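Local coordinates for capsid protein (Infectious hypodermal and hematopoietic necrosis virus, PDB 3N7X), which builds the icosahedral shell of a shrimp densovirus, sixty copies making one calcium-binding particle, at residues 160-165 against 179-184; 218-223 against 309-314; 63-68 against 276-281. One frame throughout, in Å; residues are numbered along the deposited sequence.

Interaction 1 of 3, residues 160-165 against 179-184; sequences NQLSTK and QLVTVQ
Thr-164 of strand 161-164 faces Val-181 of strand 179-182 in an antiparallel, non-hydrogen-bonded pair with CA atoms 4.1 Å apart, and the two short strands are strongly twisted, their N-to-C directions differing by 131°. Direct backbone bonds flank this pair. Thr-182 N meets Ser-163 O at 3.0 Å. Lys-165 N also bonds Leu-180 O at 3.0 Å. The same Leu-180 oxygen takes a CA-H contact from Thr-164. Further along, a water stands between the strands. It accepts from Ser-163 N and donates to Thr-182 O.

Leu-162 leans onto the other strand. Its CB rests on Val-181 CG1 at 3.5 Å, and the two side chains cross at about a right angle. Val-181 CG1 is anti to the backbone N (chi1 170°) and also lies against Ser-163 O. Leu-162 CD1 goes on to Val-183 CG1 at 3.9 Å, while its CD2 sits 3.6 Å from Thr-182 O. At the other end, Lys-165 and Leu-180 lie side by side and point the same way, with Lys-165 CD 4.1 Å from Leu-180 CD1. The hydroxyls bond elsewhere: Ser-163 OG to Lys-322, Thr-164 OG1 to the carbonyls of Glu-166 and Asn-321, and Thr-182 OG1 weakly to Asn-70 on strand 70-74.

The pair lies within a seven-stranded sheet, with strand 70-74 beyond 179-182 and strand 322-324 beyond 161-164. Strands 70-74, 264-268, 149-153 and 199-203 of that sheet are consistent with the CHEF sheet of a viral jelly roll. The contact then extends that sheet from the loop between E and F. Between the two strands, two direct bonds and one water join the backbones, while Leu-162 and the two valines supply the apolar grip.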
loop_
_atom_site.group_PDB
_atom_site.type_symbol
_atom_site.label_atom_id
_atom_site.label_comp_id
_atom_site.label_asym_id
_atom_site.label_seq_id
_atom_site.Cartn_x
_atom_site.Cartn_y
_atom_site.Cartn_z
ATOM N N ASN A 160 37.251 1.716 -94.557
ATOM C CA ASN A 160 36.500 0.473 -94.700
ATOM C C ASN A 160 37.462 -0.657 -95.060
ATOM O O ASN A 160 37.458 -1.720 -94.436
ATOM C CB ASN A 160 35.451 0.611 -95.804
ATOM C CG ASN A 160 34.370 1.615 -95.458
ATOM O OD1 ASN A 160 33.859 2.320 -96.331
ATOM N ND2 ASN A 160 34.006 1.679 -94.181
ATOM N N GLN A 161 38.294 -0.416 -96.069
ATOM C CA GLN A 161 39.242 -1.423 -96.527
ATOM C C GLN A 161 40.614 -0.839 -96.864
ATOM O O GLN A 161 40.722 0.181 -97.545
ATOM C CB GLN A 161 38.678 -2.129 -97.760
ATOM C CG GLN A 161 39.534 -3.280 -98.262
ATOM C CD GLN A 161 39.046 -3.839 -99.592
ATOM O OE1 GLN A 161 37.843 -4.057 -99.787
ATOM N NE2 GLN A 161 39.978 -4.086 -100.511
ATOM N N LEU A 162 41.666 -1.498 -96.398
ATOM C CA LEU A 162 43.016 -1.029 -96.665
ATOM C C LEU A 162 43.876 -2.169 -97.183
ATOM O O LEU A 162 43.515 -3.341 -97.054
ATOM C CB LEU A 162 43.641 -0.463 -95.392
ATOM C CG LEU A 162 42.847 0.639 -94.687
ATOM C CD1 LEU A 162 43.530 0.968 -93.370
ATOM C CD2 LEU A 162 42.741 1.877 -95.574
ATOM N N SER A 163 45.014 -1.813 -97.772
ATOM C CA SER A 163 45.951 -2.800 -98.292
ATOM C C SER A 163 47.247 -2.703 -97.517
ATOM O O SER A 163 47.588 -1.640 -96.996
ATOM C CB SER A 163 46.254 -2.549 -99.772
ATOM O OG SER A 163 45.149 -2.878 -100.589
ATOM N N THR A 164 47.961 -3.819 -97.432
ATOM C CA THR A 164 49.244 -3.846 -96.750
ATOM C C THR A 164 50.210 -3.068 -97.642
ATOM O O THR A 164 50.001 -2.987 -98.854
ATOM C CB THR A 164 49.740 -5.285 -96.607
ATOM O OG1 THR A 164 49.522 -5.979 -97.841
ATOM C CG2 THR A 164 48.993 -6.003 -95.502
ATOM N N LYS A 165 51.253 -2.485 -97.058
ATOM C CA LYS A 165 52.217 -1.739 -97.859
ATOM C C LYS A 165 52.821 -2.691 -98.894
ATOM O O LYS A 165 53.005 -2.332 -100.054
ATOM C CB LYS A 165 53.317 -1.147 -96.978
ATOM C CG LYS A 165 54.238 -0.198 -97.727
ATOM C CD LYS A 165 55.352 0.326 -96.838
ATOM C CE LYS A 165 56.292 1.242 -97.604
ATOM N NZ LYS A 165 57.424 1.714 -96.752
ATOM N N GLN A 179 52.203 -6.198 -89.415
ATOM C CA GLN A 179 52.682 -5.668 -90.689
ATOM C C GLN A 179 52.150 -4.277 -91.019
ATOM O O GLN A 179 51.104 -3.860 -90.514
ATOM C CB GLN A 179 52.321 -6.646 -91.808
ATOM C CG GLN A 179 52.934 -8.023 -91.618
ATOM C CD GLN A 179 54.451 -7.967 -91.543
ATOM O OE1 GLN A 179 55.105 -7.444 -92.446
ATOM N NE2 GLN A 179 55.018 -8.509 -90.470
ATOM N N LEU A 180 52.876 -3.558 -91.871
ATOM C CA LEU A 180 52.467 -2.215 -92.257
ATOM C C LEU A 180 51.267 -2.196 -93.194
ATOM O O LEU A 180 51.165 -2.995 -94.125
ATOM C CB LEU A 180 53.628 -1.467 -92.913
ATOM C CG LEU A 180 54.751 -0.981 -91.994
ATOM C CD1 LEU A 180 55.798 -0.263 -92.834
ATOM C CD2 LEU A 180 54.190 -0.044 -90.923
ATOM N N VAL A 181 50.359 -1.267 -92.929
ATOM C CA VAL A 181 49.155 -1.094 -93.727
ATOM C C VAL A 181 49.105 0.367 -94.156
ATOM O O VAL A 181 49.352 1.267 -93.352
ATOM C CB VAL A 181 47.890 -1.433 -92.905
ATOM C CG1 VAL A 181 46.645 -1.022 -93.666
ATOM C CG2 VAL A 181 47.845 -2.924 -92.613
ATOM N N THR A 182 48.802 0.604 -95.424
ATOM C CA THR A 182 48.730 1.969 -95.920
ATOM C C THR A 182 47.375 2.560 -95.561
ATOM O O THR A 182 46.343 2.108 -96.052
ATOM C CB THR A 182 48.928 2.013 -97.447
ATOM O OG1 THR A 182 50.222 1.487 -97.769
ATOM C CG2 THR A 182 48.833 3.441 -97.960
ATOM N N VAL A 183 47.386 3.570 -94.698
ATOM C CA VAL A 183 46.150 4.207 -94.263
ATOM C C VAL A 183 45.810 5.471 -95.055
ATOM O O VAL A 183 44.642 5.829 -95.183
ATOM C CB VAL A 183 46.212 4.543 -92.754
ATOM C CG1 VAL A 183 46.367 3.267 -91.948
ATOM C CG2 VAL A 183 47.371 5.464 -92.471
ATOM N N GLN A 184 46.832 6.140 -95.583
ATOM C CA GLN A 184 46.654 7.361 -96.373
ATOM C C GLN A 184 47.812 7.500 -97.341
ATOM O O GLN A 184 48.834 8.104 -97.008
ATOM C CB GLN A 184 46.631 8.601 -95.480
ATOM C CG GLN A 184 45.260 9.030 -95.020
ATOM C CD GLN A 184 44.278 9.142 -96.165
ATOM O OE1 GLN A 184 44.635 9.566 -97.270
ATOM N NE2 GLN A 184 43.024 8.772 -95.907
HETATM O O HOH W 1 45.498 0.960 -98.435
#

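Interaction 2 of 3, residues 218-223 against 309-314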
loop_
_atom_site.group_PDB
_atom_site.type_symbol
_atom_site.label_atom_id
_atom_site.label_comp_id
_atom_site.label_asym_id
_atom_site.label_seq_id
_atom_site.Cartn_x
_atom_site.Cartn_y
_atom_site.Cartn_z
ATOM N N ARG A 218 26.384 -17.752 -80.841
ATOM C CA ARG A 218 25.078 -18.314 -81.174
ATOM C C ARG A 218 25.163 -19.490 -82.153
ATOM O O ARG A 218 24.274 -20.344 -82.172
ATOM C CB ARG A 218 24.151 -17.232 -81.747
ATOM C CG ARG A 218 24.304 -16.957 -83.238
ATOM C CD ARG A 218 23.562 -15.684 -83.594
ATOM N NE ARG A 218 24.171 -14.542 -82.918
ATOM C CZ ARG A 218 23.516 -13.454 -82.524
ATOM N NH1 ARG A 218 22.210 -13.342 -82.730
ATOM N NH2 ARG A 218 24.173 -12.476 -81.919
ATOM N N ASN A 219 26.224 -19.540 -82.956
ATOM C CA ASN A 219 26.387 -20.617 -83.931
ATOM C C ASN A 219 27.645 -21.447 -83.737
ATOM O O ASN A 219 28.530 -21.100 -82.954
ATOM C CB ASN A 219 26.454 -20.059 -85.357
ATOM C CG ASN A 219 25.261 -19.213 -85.712
ATOM O OD1 ASN A 219 24.115 -19.607 -85.493
ATOM N ND2 ASN A 219 25.521 -18.045 -86.286
ATOM N N TRP A 220 27.697 -22.555 -84.469
ATOM C CA TRP A 220 28.860 -23.430 -84.505
ATOM C C TRP A 220 29.390 -23.163 -85.916
ATOM O O TRP A 220 28.604 -22.949 -86.846
ATOM C CB TRP A 220 28.469 -24.906 -84.378
ATOM C CG TRP A 220 28.098 -25.338 -82.989
ATOM C CD1 TRP A 220 26.850 -25.655 -82.532
ATOM C CD2 TRP A 220 28.986 -25.498 -81.873
ATOM N NE1 TRP A 220 26.903 -26.000 -81.202
ATOM C CE2 TRP A 220 28.201 -25.912 -80.770
ATOM C CE3 TRP A 220 30.369 -25.331 -81.697
ATOM C CZ2 TRP A 220 28.750 -26.163 -79.506
ATOM C CZ3 TRP A 220 30.920 -25.580 -80.438
ATOM C CH2 TRP A 220 30.107 -25.992 -79.358
ATOM N N TYR A 221 30.706 -23.160 -86.081
ATOM C CA TYR A 221 31.302 -22.903 -87.386
ATOM C C TYR A 221 32.129 -24.094 -87.833
ATOM O O TYR A 221 32.716 -24.795 -87.008
ATOM C CB TYR A 221 32.159 -21.636 -87.310
ATOM C CG TYR A 221 31.326 -20.411 -86.999
ATOM C CD1 TYR A 221 30.791 -19.630 -88.025
ATOM C CD2 TYR A 221 30.973 -20.097 -85.684
ATOM C CE1 TYR A 221 29.916 -18.572 -87.752
ATOM C CE2 TYR A 221 30.097 -19.043 -85.399
ATOM C CZ TYR A 221 29.570 -18.289 -86.442
ATOM O OH TYR A 221 28.679 -17.273 -86.181
ATOM N N GLY A 222 32.166 -24.330 -89.141
ATOM C CA GLY A 222 32.926 -25.453 -89.656
ATOM C C GLY A 222 34.140 -25.071 -90.487
ATOM O O GLY A 222 34.397 -23.887 -90.712
ATOM N N GLY A 223 34.888 -26.081 -90.931
ATOM C CA GLY A 223 36.060 -25.844 -91.755
ATOM C C GLY A 223 37.350 -25.665 -90.984
ATOM O O GLY A 223 37.339 -25.395 -89.783
ATOM N N LEU A 309 25.380 -30.220 -91.374
ATOM C CA LEU A 309 25.308 -29.389 -92.570
ATOM C C LEU A 309 24.172 -28.375 -92.491
ATOM O O LEU A 309 24.174 -27.371 -93.207
ATOM C CB LEU A 309 25.115 -30.255 -93.816
ATOM C CG LEU A 309 26.290 -31.150 -94.216
ATOM C CD1 LEU A 309 25.931 -31.938 -95.464
ATOM C CD2 LEU A 309 27.526 -30.300 -94.461
ATOM N N GLN A 310 23.203 -28.640 -91.621
ATOM C CA GLN A 310 22.054 -27.759 -91.466
ATOM C C GLN A 310 22.298 -26.569 -90.551
ATOM O O GLN A 310 21.571 -25.577 -90.624
ATOM C CB GLN A 310 20.852 -28.536 -90.925
ATOM C CG GLN A 310 20.223 -29.509 -91.892
ATOM C CD GLN A 310 18.974 -30.140 -91.316
ATOM O OE1 GLN A 310 18.039 -29.442 -90.931
ATOM N NE2 GLN A 310 18.952 -31.463 -91.251
ATOM N N TYR A 311 23.305 -26.655 -89.686
ATOM C CA TYR A 311 23.555 -25.550 -88.769
ATOM C C TYR A 311 24.986 -25.026 -88.694
ATOM O O TYR A 311 25.223 -23.983 -88.090
ATOM C CB TYR A 311 23.059 -25.920 -87.362
ATOM C CG TYR A 311 23.718 -27.145 -86.779
ATOM C CD1 TYR A 311 24.989 -27.076 -86.210
ATOM C CD2 TYR A 311 23.080 -28.386 -86.819
ATOM C CE1 TYR A 311 25.612 -28.212 -85.693
ATOM C CE2 TYR A 311 23.693 -29.530 -86.308
ATOM C CZ TYR A 311 24.960 -29.436 -85.745
ATOM O OH TYR A 311 25.570 -30.564 -85.237
ATOM N N LEU A 312 25.943 -25.730 -89.286
ATOM C CA LEU A 312 27.315 -25.232 -89.255
ATOM C C LEU A 312 27.459 -24.050 -90.202
ATOM O O LEU A 312 27.290 -24.184 -91.412
ATOM C CB LEU A 312 28.321 -26.311 -89.660
ATOM C CG LEU A 312 28.669 -27.375 -88.621
ATOM C CD1 LEU A 312 29.878 -28.164 -89.112
ATOM C CD2 LEU A 312 28.986 -26.721 -87.282
ATOM N N HIS A 313 27.755 -22.886 -89.644
ATOM C CA HIS A 313 27.932 -21.695 -90.456
ATOM C C HIS A 313 29.371 -21.621 -90.947
ATOM O O HIS A 313 30.248 -22.324 -90.447
ATOM C CB HIS A 313 27.598 -20.445 -89.639
ATOM C CG HIS A 313 26.131 -20.229 -89.439
ATOM N ND1 HIS A 313 25.316 -21.162 -88.834
ATOM C CD2 HIS A 313 25.332 -19.185 -89.767
ATOM C CE1 HIS A 313 24.079 -20.701 -88.798
ATOM N NE2 HIS A 313 24.061 -19.503 -89.357
ATOM N N ALA A 314 29.607 -20.774 -91.939
ATOM C CA ALA A 314 30.949 -20.601 -92.472
ATOM C C ALA A 314 31.457 -19.253 -91.979
ATOM O O ALA A 314 30.792 -18.225 -92.137
ATOM C CB ALA A 314 30.925 -20.633 -93.992
HETATM O O HOH W 2 25.309 -23.427 -85.234
#
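The amide of Asn-219 lies flat on the imidazole of His-313, the two planes 9° apart. Asn-219 CG stands 3.6 Å above the His-313 ring, over its centre. In both residues CG is anti to the carbonyl carbon (chi1 -56° and -75°), which brings amide and ring together. Asn-219 OD1 is 3.5 Å from His-313 CE1. In its own plane the ring is held by His-313 ND1 giving a bond to Tyr-311 O at 2.9 Å. NE2 meets the backbone N of Val-251, consistent with a neutral ring protonated on ND1. Asn-219 ND2 donates in the amide plane to Tyr-221 OH at 3.3 Å, and also to Val-251 O. Tyr-221 CE1 rests on His-313 CB at 3.5 Å. Trp-220 CB touches Leu-312 CD2 at 3.5 Å.

The backbones pair in parallel: His-313 N bonds Trp-220 O at 2.9 Å and Gly-222 N bonds His-313 O at 3.1 Å. Residues 218-223 are consistent with part of the long GH loop of a viral jelly roll, and pair with the chain beyond strand 281-296. Trp-220 and Tyr-311 pack on that strand, Tyr-221 bonds strand 111-131, and Gly-223 helix 97-109.

Interaction 3 of 3, residues 63-68 against 276-281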
loop_
_atom_site.group_PDB
_atom_site.type_symbol
_atom_site.label_atom_id
_atom_site.label_comp_id
_atom_site.label_asym_id
_atom_site.label_seq_id
_atom_site.Cartn_x
_atom_site.Cartn_y
_atom_site.Cartn_z
ATOM N N ASP A 63 59.789 5.570 -94.248
ATOM C CA ASP A 63 60.736 5.149 -95.271
ATOM C C ASP A 63 61.354 6.486 -95.665
ATOM O O ASP A 63 60.890 7.147 -96.596
ATOM C CB ASP A 63 59.996 4.552 -96.468
ATOM C CG ASP A 63 60.930 3.868 -97.447
ATOM O OD1 ASP A 63 62.071 4.353 -97.622
ATOM O OD2 ASP A 63 60.518 2.850 -98.050
ATOM N N GLY A 64 62.384 6.895 -94.935
ATOM C CA GLY A 64 62.995 8.180 -95.203
ATOM C C GLY A 64 62.352 9.183 -94.260
ATOM O O GLY A 64 62.186 8.900 -93.075
ATOM N N ASN A 65 61.973 10.349 -94.767
ATOM C CA ASN A 65 61.350 11.349 -93.914
ATOM C C ASN A 65 59.992 10.889 -93.419
ATOM O O ASN A 65 59.266 10.194 -94.130
ATOM C CB ASN A 65 61.204 12.669 -94.666
ATOM C CG ASN A 65 62.538 13.334 -94.920
ATOM O OD1 ASN A 65 63.577 12.858 -94.455
ATOM N ND2 ASN A 65 62.521 14.444 -95.651
ATOM N N PHE A 66 59.651 11.281 -92.195
ATOM C CA PHE A 66 58.376 10.900 -91.609
ATOM C C PHE A 66 57.205 11.327 -92.475
ATOM O O PHE A 66 57.238 12.385 -93.101
ATOM C CB PHE A 66 58.175 11.553 -90.235
ATOM C CG PHE A 66 59.196 11.170 -89.204
ATOM C CD1 PHE A 66 59.633 9.851 -89.079
ATOM C CD2 PHE A 66 59.674 12.122 -88.305
ATOM C CE1 PHE A 66 60.528 9.485 -88.071
ATOM C CE2 PHE A 66 60.568 11.767 -87.291
ATOM C CZ PHE A 66 60.994 10.450 -87.172
ATOM N N ASP A 67 56.170 10.497 -92.503
ATOM C CA ASP A 67 54.937 10.812 -93.219
ATOM C C ASP A 67 53.816 10.125 -92.440
ATOM O O ASP A 67 54.073 9.480 -91.425
ATOM C CB ASP A 67 54.971 10.326 -94.679
ATOM C CG ASP A 67 55.029 8.816 -94.803
ATOM O OD1 ASP A 67 54.231 8.109 -94.141
ATOM O OD2 ASP A 67 55.873 8.335 -95.588
ATOM N N GLY A 68 52.580 10.269 -92.897
ATOM C CA GLY A 68 51.477 9.636 -92.199
ATOM C C GLY A 68 50.754 8.654 -93.095
ATOM O O GLY A 68 49.531 8.538 -93.037
ATOM N N GLY A 276 63.919 20.584 -87.381
ATOM C CA GLY A 276 63.593 19.630 -88.426
ATOM C C GLY A 276 64.300 18.290 -88.369
ATOM O O GLY A 276 63.976 17.390 -89.146
ATOM N N ASP A 277 65.268 18.150 -87.472
ATOM C CA ASP A 277 65.988 16.888 -87.331
ATOM C C ASP A 277 64.995 15.776 -86.982
ATOM O O ASP A 277 64.066 15.993 -86.202
ATOM C CB ASP A 277 67.032 17.009 -86.222
ATOM C CG ASP A 277 68.112 18.026 -86.545
ATOM O OD1 ASP A 277 69.068 17.667 -87.265
ATOM O OD2 ASP A 277 68.003 19.187 -86.086
ATOM N N GLU A 278 65.177 14.594 -87.559
ATOM C CA GLU A 278 64.285 13.472 -87.277
ATOM C C GLU A 278 65.063 12.350 -86.603
ATOM O O GLU A 278 66.057 11.860 -87.140
ATOM C CB GLU A 278 63.634 12.957 -88.567
ATOM C CG GLU A 278 62.838 14.023 -89.310
ATOM C CD GLU A 278 62.001 13.462 -90.455
ATOM O OE1 GLU A 278 62.138 12.256 -90.777
ATOM O OE2 GLU A 278 61.205 14.236 -91.039
ATOM N N LEU A 279 64.617 11.947 -85.420
ATOM C CA LEU A 279 65.294 10.883 -84.696
ATOM C C LEU A 279 64.949 9.517 -85.263
ATOM O O LEU A 279 63.925 9.344 -85.929
ATOM C CB LEU A 279 64.919 10.922 -83.214
ATOM C CG LEU A 279 65.288 12.186 -82.433
ATOM C CD1 LEU A 279 64.944 11.973 -80.965
ATOM C CD2 LEU A 279 66.773 12.493 -82.591
ATOM N N LYS A 280 65.823 8.550 -85.012
ATOM C CA LYS A 280 65.609 7.182 -85.466
ATOM C C LYS A 280 65.339 6.358 -84.216
ATOM O O LYS A 280 66.260 5.838 -83.577
ATOM C CB LYS A 280 66.847 6.653 -86.196
ATOM C CG LYS A 280 67.232 7.459 -87.429
ATOM C CD LYS A 280 68.317 6.753 -88.241
ATOM C CE LYS A 280 68.829 7.629 -89.381
ATOM N NZ LYS A 280 69.551 8.836 -88.869
ATOM N N LEU A 281 64.064 6.260 -83.862
ATOM C CA LEU A 281 63.664 5.525 -82.675
ATOM C C LEU A 281 62.800 4.320 -83.012
ATOM O O LEU A 281 62.176 4.257 -84.072
ATOM C CB LEU A 281 62.892 6.449 -81.723
ATOM C CG LEU A 281 63.557 7.767 -81.319
ATOM C CD1 LEU A 281 62.613 8.542 -80.419
ATOM C CD2 LEU A 281 64.877 7.499 -80.604
HETATM O O HOH W 3 63.304 10.005 -90.756
HETATM O O HOH W 4 58.832 14.607 -92.528
#
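Phe-66 stacks one ring face against the carboxylate of Glu-278, the two planes 5° apart. Glu-278 OE1 lies 3.4 Å above the Phe-66 ring, displaced toward the rim. Glu-278 CD sits 3.4 Å from Phe-66 CD2. The two side chains slide past each other in opposite directions, which brings Glu-278 CB to 3.5 Å from Phe-66 CE2. CD of Glu-278 is anti to CA (chi2 -170°), and this extended chain carries the acid group across to the backbone of Phe-66. There Phe-66 N donates to Glu-278 OE1 at 3.0 Å. The bond uses the syn side of the oxygen and is 22° out of the carboxylate plane. Another oxygen, Leu-279 O, meets the ring at its edge, 3.4 Å from Phe-66 CZ.

Neither segment is helix or strand in this region, apart from Leu-281, where strand 281-296 begins. Residues 63-68 belong to the loop joining strands 45-59 and 70-74, and residues 276-281 to the one joining strands 264-268 and 281-296. If these are the BC and HI strand pairs of a viral jelly roll, as the sheet order suggests, the contact ties the BC loop to the HI loop.

Two waters extend the grip on the carboxylate. One donates to Gly-64 O and Glu-278 OE1. The other donates to Phe-66 O at 2.8 Å and to Glu-278 OE2 at 2.8 Å. With an N-H and two waters all donating to it, the acid is probably ionised. Asn-65 CA is a further neighbour of Glu-278 OE1. The ring of Phe-66 is also packed by Ala-60 and Pro-270, and the side chain of Leu-279 packs on Leu-126 of a neighbouring subunit.

Overall arrangement
Interactions 1 and 3 are neighbours, with centres 19 Å apart. Interaction 1 is nested inside the chain segment that interaction 3 closes. They touch through Lys-165 NZ and Asp-63 OD2, a long, weak ion pair at 3.5 Å, and through Val-183 and Gln-184 packing on Gly-68 O. Both lie near Glu-191, a calcium-binding residue of this protein: the side chain of Phe-66 is about 9 Å from it and that of Val-183 about 12 Å. Interaction 2 stands apart, away from the known calcium-binding residues. Its centre is 31 Å from that of interaction 1 and 48 Å from that of interaction 3, on the opposite side of the chain's centre from the latter.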